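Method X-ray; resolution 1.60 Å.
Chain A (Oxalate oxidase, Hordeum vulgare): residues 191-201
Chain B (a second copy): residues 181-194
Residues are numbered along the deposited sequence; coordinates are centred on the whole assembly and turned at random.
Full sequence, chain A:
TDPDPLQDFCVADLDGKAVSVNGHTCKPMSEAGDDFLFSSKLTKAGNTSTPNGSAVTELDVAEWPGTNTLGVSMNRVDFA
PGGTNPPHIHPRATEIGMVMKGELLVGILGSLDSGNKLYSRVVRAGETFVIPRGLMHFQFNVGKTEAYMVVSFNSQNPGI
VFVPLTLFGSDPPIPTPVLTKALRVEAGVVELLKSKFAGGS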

# COMPACT_ATOMS: atom_id res chain seq x y z
N GLU A 191 35.02 23.48 -9.90
CA GLU A 191 35.45 24.15 -8.68
C GLU A 191 34.74 25.49 -8.49
O GLU A 191 34.43 25.87 -7.36
N LEU A 192 34.46 26.22 -9.57
CA LEU A 192 33.74 27.48 -9.46
C LEU A 192 32.35 27.23 -8.88
O LEU A 192 31.89 27.92 -7.97
N LEU A 193 31.66 26.22 -9.41
CA LEU A 193 30.34 25.84 -8.91
C LEU A 193 30.39 25.43 -7.45
O LEU A 193 29.58 25.90 -6.64
N LYS A 194 31.35 24.60 -7.07
CA LYS A 194 31.51 24.17 -5.69
C LYS A 194 31.71 25.34 -4.73
O LYS A 194 31.16 25.35 -3.62
N SER A 195 32.45 26.36 -5.14
CA SER A 195 32.72 27.53 -4.31
C SER A 195 31.46 28.29 -3.94
O SER A 195 31.42 28.96 -2.89
N LYS A 196 30.41 28.21 -4.74
CA LYS A 196 29.15 28.89 -4.47
C LYS A 196 28.27 28.16 -3.47
O LYS A 196 27.30 28.73 -2.97
N PHE A 197 28.53 26.87 -3.22
CA PHE A 197 27.73 26.08 -2.31
C PHE A 197 28.53 25.56 -1.12
O PHE A 197 28.04 24.73 -0.35
N ALA A 198 29.66 26.20 -0.83
CA ALA A 198 30.51 25.81 0.29
C ALA A 198 29.93 26.15 1.65
O ALA A 198 30.32 25.57 2.67
N GLY A 199 28.99 27.08 1.73
CA GLY A 199 28.36 27.50 2.96
C GLY A 199 27.36 26.54 3.57
O GLY A 199 27.00 26.68 4.74
N GLY A 200 26.85 25.59 2.79
CA GLY A 200 25.90 24.61 3.28
C GLY A 200 24.46 24.98 2.98
O GLY A 200 23.53 24.38 3.52
N SER A 201 24.26 25.98 2.13
CA SER A 201 22.93 26.43 1.76
C SER A 201 22.93 27.02 0.35
O SER A 201 21.84 27.27 -0.20
OXT SER A 201 24.04 27.21 -0.19
N LYS B 181 20.34 31.82 -11.50
CA LYS B 181 19.94 32.12 -10.13
C LYS B 181 20.14 30.89 -9.24
O LYS B 181 20.62 30.99 -8.12
N ALA B 182 19.79 29.73 -9.78
CA ALA B 182 19.90 28.47 -9.05
C ALA B 182 21.33 27.99 -8.88
O ALA B 182 21.65 27.43 -7.83
N LEU B 183 22.19 28.17 -9.89
CA LEU B 183 23.56 27.68 -9.81
C LEU B 183 24.57 28.71 -9.33
O LEU B 183 25.72 28.39 -9.06
N ARG B 184 24.15 29.96 -9.22
CA ARG B 184 24.96 31.06 -8.74
C ARG B 184 26.20 31.34 -9.57
O ARG B 184 27.25 31.74 -9.07
N VAL B 185 26.10 31.19 -10.89
CA VAL B 185 27.15 31.46 -11.85
C VAL B 185 26.58 32.31 -12.99
O VAL B 185 25.36 32.41 -13.14
N GLU B 186 27.45 32.91 -13.79
CA GLU B 186 27.03 33.76 -14.89
C GLU B 186 26.42 32.97 -16.04
O GLU B 186 26.62 31.77 -16.16
N ALA B 187 25.73 33.67 -16.94
CA ALA B 187 25.08 33.06 -18.09
C ALA B 187 26.03 32.28 -18.99
O ALA B 187 25.68 31.20 -19.48
N GLY B 188 27.23 32.78 -19.22
CA GLY B 188 28.24 32.11 -20.02
C GLY B 188 28.57 30.71 -19.52
O GLY B 188 28.74 29.78 -20.31
N VAL B 189 28.62 30.52 -18.20
CA VAL B 189 28.89 29.20 -17.62
C VAL B 189 27.70 28.28 -17.88
O VAL B 189 27.86 27.13 -18.29
N VAL B 190 26.48 28.81 -17.70
CA VAL B 190 25.28 28.03 -17.95
C VAL B 190 25.19 27.60 -19.41
O VAL B 190 24.92 26.43 -19.69
N GLU B 191 25.48 28.52 -20.34
CA GLU B 191 25.45 28.19 -21.76
C GLU B 191 26.50 27.15 -22.12
O GLU B 191 26.26 26.29 -22.98
N LEU B 192 27.67 27.18 -21.49
CA LEU B 192 28.71 26.19 -21.75
C LEU B 192 28.19 24.80 -21.37
O LEU B 192 28.33 23.84 -22.12
N LEU B 193 27.58 24.69 -20.19
CA LEU B 193 27.00 23.43 -19.74
C LEU B 193 25.91 22.95 -20.68
O LEU B 193 25.90 21.78 -21.08
N LYS B 194 25.00 23.83 -21.10
CA LYS B 194 23.94 23.48 -22.02
C LYS B 194 24.46 22.94 -23.35
O LYS B 194 23.92 21.99 -23.91

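The C-terminal carboxylate of chain A is held by an arginine of the second copy. Arg B184 NH1 donates to Ser A201 OXT at 2.7 Å in a salt bridge, and Arg B184 NH2 donates to Ser A201 O at 2.8 Å, both nearly straight, so the two nitrogens grip the two oxygens of the chain end. Arg B184 NH1 also donates to the backbone, reaching Lys A196 O at 3.0 Å. The arginine is the first residue after a helix to leave helical angles, with positive phi; its CA-to-CB bond points toward chain A, and an extended side chain (chi1 m, chi2 t, chi3 t) carries the guanidinium to the chain end. It loses more surface to the other stretch than any other residue here, 116 Å².

Phe A197 (chi1 m, chi2 89°) lines this arm. Its CA-to-CB bond runs sideways, but the ring end comes nearer to chain B. Arg B184 CD lies over one face of the ring, and Phe A197 CD2 lies over one face of the guanidinium, 3.4 Å from Arg B184 NH1; the acceptors Lys A196 O and Ser A201 OXT sit at the guanidinium edge, so its edge donates to these oxygens while one face meets the aromatic ring. At the edge of the phenyl ring, Phe A197 CZ is 3.4 Å from Ala B182 O. A type I turn from Phe A197 to Gly A200 leads the chain toward its terminus; Gly A200, with phi 97°, has backbone angles at which a CB would jam against the preceding carbonyl O.

Lys A196 (chi1 m, chi2 m, then t, t) has its CA-to-CB bond toward chain B and packs its CB 3.8 Å from Arg B184 CB. Its amine ends at a water that bridges the copies: the water donates to Arg B184 O at 2.9 Å and accepts a weak hydrogen bond from Lys A196 NZ at 3.2 Å.

Farther back along the chain A helix the contact turns apolar. Leu A193 (m, t) is buried; its CA-to-CB bond is sideways, but its end turns in, placing CD2 3.8 Å from Val B185 CG1 and 4.1 Å from Leu B183 CB, while Leu A193 CD1 lies 4.4 Å from Leu B193 CD1. Leu A192 (t, p) has its CA-to-CB bond toward chain B, its CD2 3.9 Å from Val B185 CG1 and 4.1 Å from Val B189 CG2. Val B185 (m) thus meets both leucines.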

# COMPACT_ATOMS: atom_id res chain seq x y z
CB GLU A 191 36.97 24.31 -8.62
CG GLU A 191 37.74 23.01 -8.57
CD GLU A 191 37.59 22.18 -7.32
OE1 GLU A 191 36.91 22.59 -6.35
OE2 GLU A 191 38.16 21.06 -7.28
CB LEU A 192 33.63 28.18 -10.81
CG LEU A 192 32.72 29.41 -10.89
CD1 LEU A 192 33.33 30.58 -10.13
CD2 LEU A 192 32.45 29.78 -12.34
CB LEU A 193 29.75 24.74 -9.80
CG LEU A 193 29.25 25.22 -11.17
CD1 LEU A 193 29.30 24.10 -12.19
CD2 LEU A 193 27.83 25.78 -11.06
CB LYS A 194 32.67 23.19 -5.52
CG LYS A 194 32.41 21.78 -6.03
CD LYS A 194 33.59 20.87 -5.67
CE LYS A 194 33.29 19.42 -6.02
NZ LYS A 194 34.36 18.50 -5.54
CB SER A 195 33.73 28.46 -5.00
OG SER A 195 33.11 29.25 -6.00
CB LYS A 196 28.37 29.06 -5.78
CG LYS A 196 29.18 29.65 -6.93
CD LYS A 196 29.61 31.08 -6.64
CE LYS A 196 30.40 31.65 -7.81
NZ LYS A 196 30.85 33.05 -7.52
CB PHE A 197 27.07 24.89 -3.04
CG PHE A 197 26.07 25.34 -4.07
CD1 PHE A 197 26.47 25.60 -5.37
CD2 PHE A 197 24.74 25.54 -3.73
CE1 PHE A 197 25.57 26.04 -6.31
CE2 PHE A 197 23.83 25.97 -4.67
CZ PHE A 197 24.25 26.22 -5.96
CB ALA A 198 31.88 26.46 0.13
CB SER A 201 22.39 27.44 2.77
OG SER A 201 23.23 28.58 2.84
CB LYS B 181 18.47 32.57 -10.06
CG LYS B 181 18.01 33.01 -8.68
CD LYS B 181 18.68 34.31 -8.25
CE LYS B 181 18.19 34.72 -6.87
NZ LYS B 181 18.56 33.70 -5.85
CB ALA B 182 19.09 27.39 -9.77
CB LEU B 183 23.97 27.11 -11.17
CG LEU B 183 23.10 25.95 -11.67
CD1 LEU B 183 23.49 25.55 -13.08
CD2 LEU B 183 23.19 24.76 -10.73
CB ARG B 184 25.31 30.81 -7.26
CG ARG B 184 24.09 30.69 -6.34
CD ARG B 184 24.45 30.04 -5.01
NE ARG B 184 23.26 29.60 -4.29
CZ ARG B 184 23.22 28.99 -3.12
NH1 ARG B 184 24.33 28.71 -2.46
NH2 ARG B 184 22.05 28.63 -2.60
CB VAL B 185 27.82 30.22 -12.45
CG1 VAL B 185 28.69 29.48 -11.43
CG2 VAL B 185 26.80 29.26 -13.05
CB GLU B 186 28.22 34.57 -15.41
CG GLU B 186 29.33 33.71 -16.00
CD GLU B 186 30.68 34.41 -15.87
OE1 GLU B 186 31.66 33.74 -15.48
OE2 GLU B 186 30.73 35.63 -16.13
CB ALA B 187 24.37 34.13 -18.91
CB VAL B 189 29.19 29.30 -16.12
CG1 VAL B 189 29.40 27.93 -15.50
CG2 VAL B 189 30.41 30.18 -15.87
CB VAL B 190 24.01 28.79 -17.53
CG1 VAL B 190 22.74 28.04 -17.91
CG2 VAL B 190 24.03 29.05 -16.03
CB GLU B 191 25.56 29.43 -22.63
CG GLU B 191 24.42 30.41 -22.50
CD GLU B 191 23.07 29.95 -23.00
OE1 GLU B 191 22.93 28.84 -23.56
OE2 GLU B 191 22.09 30.71 -22.83
CB LEU B 192 29.99 26.50 -20.99
CG LEU B 192 31.09 25.43 -21.00
CD1 LEU B 192 31.72 25.33 -22.38
CD2 LEU B 192 32.13 25.73 -19.94
CB LEU B 193 26.49 23.59 -18.30
CG LEU B 193 27.59 23.63 -17.23
CD1 LEU B 193 27.13 24.40 -16.01
CD2 LEU B 193 28.01 22.21 -16.85
CB LYS B 194 23.01 24.67 -22.31
CG LYS B 194 22.05 25.03 -21.19
CD LYS B 194 21.09 26.12 -21.65
CE LYS B 194 20.01 26.38 -20.62
NZ LYS B 194 18.98 27.34 -21.12
O HOH W 1 27.79 34.05 -7.40